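Local coordinates for McyG protein (PDB 4R0M) that probably activates a phenylpropanoid-type starter acid or phenylalanine as its acyl-adenylate, the first step of microcystin assembly, and carries a phosphopantetheine attachment domain, at residues A[273-278]-A[301-306]. Residues are numbered along the deposited sequence; the frame is centred on the assembly and turned at random.
Sequences SPNFAF and LVNAGE. With FA5 (adenosine-5'-[phenylalaninyl-phosphate]), chain C.
Two backbone hydrogen bonds bring the end of strand 270-273 alongside strand 300-303 in parallel register. Ser273 N meets Val302 O nearly along its C=O axis, at 3.1 Å with 167° at the hydrogen, whereas Ala304 N reaches Ser273 O at 3.3 Å from above the carbonyl plane. Ala304 O is satisfied beyond the pair, by Trp272 NE1. In the first turn of helix 275-282, Glu306, extended beyond CG, brings OE1 to the edge of the Phe276 ring, near its plane, with the carboxylate turned almost perpendicular to the ring, and OE1 accepts from Phe276 N at 2.8 Å, bent to 137°; this negative charge would probably suit the positive end of the helix dipole. Pro274 O takes two donors, Ser273 OG and Ala277 N. Asn303, its CG anti to the backbone N, places ND2 3.6 Å above the Phe278 ring plane, over its centre, with the amide turned 24° from the ring. The same ND2 donates weakly to Asn275 OD1, 3.4 Å away, whose stronger partner is Ser309 N. Losing the ring to an alanine at Phe278 would probably leave the Asn303 amide less firmly held and take away one of the apolar contacts of Leu301. Further along the chain, Ala304 CB touches the ligand phenyl at CE1 (3.5 Å) and Gly305 N approaches adenine N7 at 3.0 Å. This is a beta-alpha-beta unit whose second strand runs into the acyl-adenylate pocket of an ANL-type adenylation domain.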
ATOM      1  N   SER A 273      -0.848  -5.681   6.818  1.00 28.63           N
ATOM      2  CA  SER A 273      -1.933  -4.750   6.501  1.00 28.83           C
ATOM      3  C   SER A 273      -1.576  -3.362   7.039  1.00 29.02           C
ATOM      4  O   SER A 273      -0.710  -3.240   7.911  1.00 28.71           O
ATOM      5  CB  SER A 273      -3.258  -5.222   7.104  1.00 29.08           C
ATOM      6  OG  SER A 273      -3.372  -4.839   8.465  1.00 29.32           O
ATOM      7  N   PRO A 274      -2.233  -2.304   6.520  1.00 29.31           N
ATOM      8  CA  PRO A 274      -2.055  -0.982   7.121  1.00 29.39           C
ATOM      9  C   PRO A 274      -2.772  -0.888   8.461  1.00 29.18           C
ATOM     10  O   PRO A 274      -3.525  -1.795   8.827  1.00 28.70           O
ATOM     11  CB  PRO A 274      -2.708  -0.032   6.103  1.00 29.57           C
ATOM     12  CG  PRO A 274      -2.870  -0.831   4.855  1.00 29.49           C
ATOM     13  CD  PRO A 274      -3.088  -2.237   5.323  1.00 29.39           C
ATOM     14  N   ASN A 275      -2.539   0.210   9.174  1.00 29.94           N
ATOM     15  CA  ASN A 275      -3.087   0.410  10.513  1.00 30.27           C
ATOM     16  C   ASN A 275      -4.602   0.212  10.644  1.00 30.03           C
ATOM     17  O   ASN A 275      -5.061  -0.385  11.623  1.00 30.77           O
ATOM     18  CB  ASN A 275      -2.684   1.782  11.055  1.00 31.45           C
ATOM     19  CG  ASN A 275      -3.105   1.984  12.495  1.00 32.55           C
ATOM     20  OD1 ASN A 275      -2.448   1.502  13.423  1.00 33.45           O
ATOM     21  ND2 ASN A 275      -4.210   2.698  12.693  1.00 32.36           N
ATOM     22  N   PHE A 276      -5.371   0.697   9.669  1.00 28.87           N
ATOM     23  CA  PHE A 276      -6.836   0.652   9.752  1.00 28.23           C
ATOM     24  C   PHE A 276      -7.389  -0.767   9.902  1.00 28.68           C
ATOM     25  O   PHE A 276      -8.395  -0.981  10.586  1.00 28.80           O
ATOM     26  CB  PHE A 276      -7.498   1.378   8.566  1.00 27.38           C
ATOM     27  CG  PHE A 276      -7.420   0.630   7.262  1.00 26.90           C
ATOM     28  CD1 PHE A 276      -8.339  -0.373   6.956  1.00 26.47           C
ATOM     29  CD2 PHE A 276      -6.439   0.937   6.330  1.00 26.64           C
ATOM     30  CE1 PHE A 276      -8.265  -1.063   5.757  1.00 26.11           C
ATOM     31  CE2 PHE A 276      -6.365   0.255   5.126  1.00 26.23           C
ATOM     32  CZ  PHE A 276      -7.278  -0.747   4.839  1.00 25.98           C
ATOM     33  N   ALA A 277      -6.729  -1.729   9.262  1.00 29.01           N
ATOM     34  CA  ALA A 277      -7.173  -3.120   9.293  1.00 29.45           C
ATOM     35  C   ALA A 277      -7.004  -3.738  10.680  1.00 29.68           C
ATOM     36  O   ALA A 277      -7.815  -4.569  11.099  1.00 29.48           O
ATOM     37  CB  ALA A 277      -6.443  -3.932   8.245  1.00 29.26           C
ATOM     38  N   PHE A 278      -5.955  -3.319  11.387  1.00 30.31           N
ATOM     39  CA  PHE A 278      -5.763  -3.684  12.791  1.00 31.88           C
ATOM     40  C   PHE A 278      -6.947  -3.197  13.626  1.00 32.12           C
ATOM     41  O   PHE A 278      -7.447  -3.923  14.486  1.00 32.18           O
ATOM     42  CB  PHE A 278      -4.457  -3.095  13.336  1.00 32.04           C
ATOM     43  CG  PHE A 278      -3.221  -3.837  12.906  1.00 32.87           C
ATOM     44  CD1 PHE A 278      -2.788  -3.805  11.582  1.00 32.88           C
ATOM     45  CD2 PHE A 278      -2.472  -4.555  13.835  1.00 33.46           C
ATOM     46  CE1 PHE A 278      -1.644  -4.487  11.194  1.00 33.18           C
ATOM     47  CE2 PHE A 278      -1.326  -5.237  13.450  1.00 33.30           C
ATOM     48  CZ  PHE A 278      -0.912  -5.203  12.128  1.00 32.92           C
ATOM     49  N   LEU A 301       4.151  -9.965  11.762  1.00 29.88           N
ATOM     50  CA  LEU A 301       2.890  -9.308  11.383  1.00 29.36           C
ATOM     51  C   LEU A 301       3.071  -7.817  11.165  1.00 29.26           C
ATOM     52  O   LEU A 301       3.078  -7.031  12.115  1.00 29.34           O
ATOM     53  CB  LEU A 301       1.786  -9.577  12.419  1.00 29.45           C
ATOM     54  CG  LEU A 301       0.354  -9.089  12.145  1.00 29.47           C
ATOM     55  CD1 LEU A 301      -0.153  -9.523  10.777  1.00 29.37           C
ATOM     56  CD2 LEU A 301      -0.591  -9.570  13.235  1.00 29.26           C
ATOM     57  N   VAL A 302       3.194  -7.441   9.898  1.00 29.04           N
ATOM     58  CA  VAL A 302       3.555  -6.082   9.520  1.00 28.92           C
ATOM     59  C   VAL A 302       2.379  -5.110   9.595  1.00 28.77           C
ATOM     60  O   VAL A 302       1.322  -5.337   8.997  1.00 28.60           O
ATOM     61  CB  VAL A 302       4.189  -6.046   8.110  1.00 28.93           C
ATOM     62  CG1 VAL A 302       4.694  -4.650   7.772  1.00 28.35           C
ATOM     63  CG2 VAL A 302       5.324  -7.053   8.022  1.00 29.10           C
ATOM     64  N   ASN A 303       2.576  -4.044  10.365  1.00 28.78           N
ATOM     65  CA  ASN A 303       1.727  -2.866  10.318  1.00 28.64           C
ATOM     66  C   ASN A 303       2.499  -1.798   9.550  1.00 28.06           C
ATOM     67  O   ASN A 303       3.451  -1.219  10.075  1.00 27.87           O
ATOM     68  CB  ASN A 303       1.384  -2.383  11.734  1.00 29.03           C
ATOM     69  CG  ASN A 303       0.344  -1.266  11.749  1.00 29.21           C
ATOM     70  OD1 ASN A 303       0.305  -0.411  10.866  1.00 29.13           O
ATOM     71  ND2 ASN A 303      -0.498  -1.267  12.774  1.00 30.10           N
ATOM     72  N   ALA A 304       2.099  -1.564   8.301  1.00 27.58           N
ATOM     73  CA  ALA A 304       2.778  -0.605   7.425  1.00 27.67           C
ATOM     74  C   ALA A 304       1.876  -0.110   6.300  1.00 27.63           C
ATOM     75  O   ALA A 304       0.907  -0.775   5.931  1.00 27.52           O
ATOM     76  CB  ALA A 304       4.049  -1.214   6.849  1.00 27.57           C
ATOM     77  N   GLY A 305       2.215   1.049   5.748  1.00 27.80           N
ATOM     78  CA  GLY A 305       1.418   1.662   4.688  1.00 29.41           C
ATOM     79  C   GLY A 305       0.885   3.029   5.074  1.00 29.83           C
ATOM     80  O   GLY A 305       0.659   3.879   4.214  1.00 30.54           O
ATOM     81  N   GLU A 306       0.681   3.229   6.374  1.00 30.68           N
ATOM     82  CA  GLU A 306       0.203   4.495   6.928  1.00 31.87           C
ATOM     83  C   GLU A 306       0.668   4.622   8.375  1.00 32.64           C
ATOM     84  O   GLU A 306       1.191   3.663   8.953  1.00 33.06           O
ATOM     85  CB  GLU A 306      -1.328   4.592   6.850  1.00 31.88           C
ATOM     86  CG  GLU A 306      -2.073   3.614   7.751  1.00 32.57           C
ATOM     87  CD  GLU A 306      -3.583   3.763   7.685  1.00 33.60           C
ATOM     88  OE1 GLU A 306      -4.288   2.929   8.290  1.00 34.73           O
ATOM     89  OE2 GLU A 306      -4.076   4.705   7.029  1.00 34.31           O
TER
HETATM   90  C   FA5 C 701       3.104   2.222   0.496  0.60 33.90           C
HETATM   91  O   FA5 C 701       2.054   2.553   1.033  0.60 34.65           O
HETATM   92  CA  FA5 C 701       4.116   1.405   1.257  1.00 34.42           C
HETATM   93  N   FA5 C 701       4.294   2.108   2.505  1.00 36.01           N
HETATM   94  CB  FA5 C 701       3.617  -0.016   1.556  1.00 35.54           C
HETATM   95  CG  FA5 C 701       4.464  -0.933   2.447  1.00 35.30           C
HETATM   96  CD1 FA5 C 701       5.486  -0.483   3.285  1.00 35.37           C
HETATM   97  CD2 FA5 C 701       4.193  -2.308   2.437  1.00 35.43           C
HETATM   98  CE1 FA5 C 701       6.216  -1.379   4.076  1.00 35.06           C
HETATM   99  CE2 FA5 C 701       4.911  -3.212   3.228  1.00 34.98           C
HETATM  100  CZ  FA5 C 701       5.932  -2.744   4.053  1.00 35.11           C
HETATM  101  P   FA5 C 701       3.058   4.171  -1.400  1.00 31.13           P
HETATM  102  OP1 FA5 C 701       1.644   4.237  -1.914  1.00 32.33           O
HETATM  103  OP2 FA5 C 701       4.184   4.568  -2.321  1.00 31.12           O
HETATM  104  OP3 FA5 C 701       3.351   2.662  -0.876  0.60 32.75           O
HETATM  105  O5' FA5 C 701       3.108   5.114  -0.094  1.00 31.02           O
HETATM  106  C5' FA5 C 701       4.309   5.359   0.634  1.00 30.16           C
HETATM  107  C4' FA5 C 701       3.995   6.346   1.748  1.00 29.90           C
HETATM  108  O4' FA5 C 701       3.105   5.791   2.724  1.00 29.53           O
HETATM  109  C3' FA5 C 701       5.221   6.755   2.538  1.00 29.97           C
HETATM  110  O3' FA5 C 701       5.965   7.780   1.882  1.00 30.72           O
HETATM  111  C2' FA5 C 701       4.610   7.236   3.834  1.00 30.42           C
HETATM  112  O2' FA5 C 701       4.159   8.589   3.705  1.00 30.32           O
HETATM  113  C1' FA5 C 701       3.401   6.342   4.011  1.00 30.19           C
HETATM  114  N9  FA5 C 701       3.743   5.265   4.975  1.00 31.15           N
HETATM  115  C8  FA5 C 701       4.052   3.994   4.657  1.00 31.08           C
HETATM  116  N7  FA5 C 701       4.312   3.252   5.762  1.00 31.43           N
HETATM  117  C5  FA5 C 701       4.178   4.061   6.828  1.00 31.59           C
HETATM  118  C6  FA5 C 701       4.310   3.927   8.300  1.00 31.76           C
HETATM  119  N6  FA5 C 701       4.649   2.748   8.869  1.00 32.13           N
HETATM  120  N1  FA5 C 701       4.084   5.025   9.061  1.00 31.88           N
HETATM  121  C2  FA5 C 701       3.750   6.211   8.512  1.00 31.82           C
HETATM  122  N3  FA5 C 701       3.606   6.403   7.187  1.00 31.55           N
HETATM  123  C4  FA5 C 701       3.806   5.388   6.306  1.00 31.51           C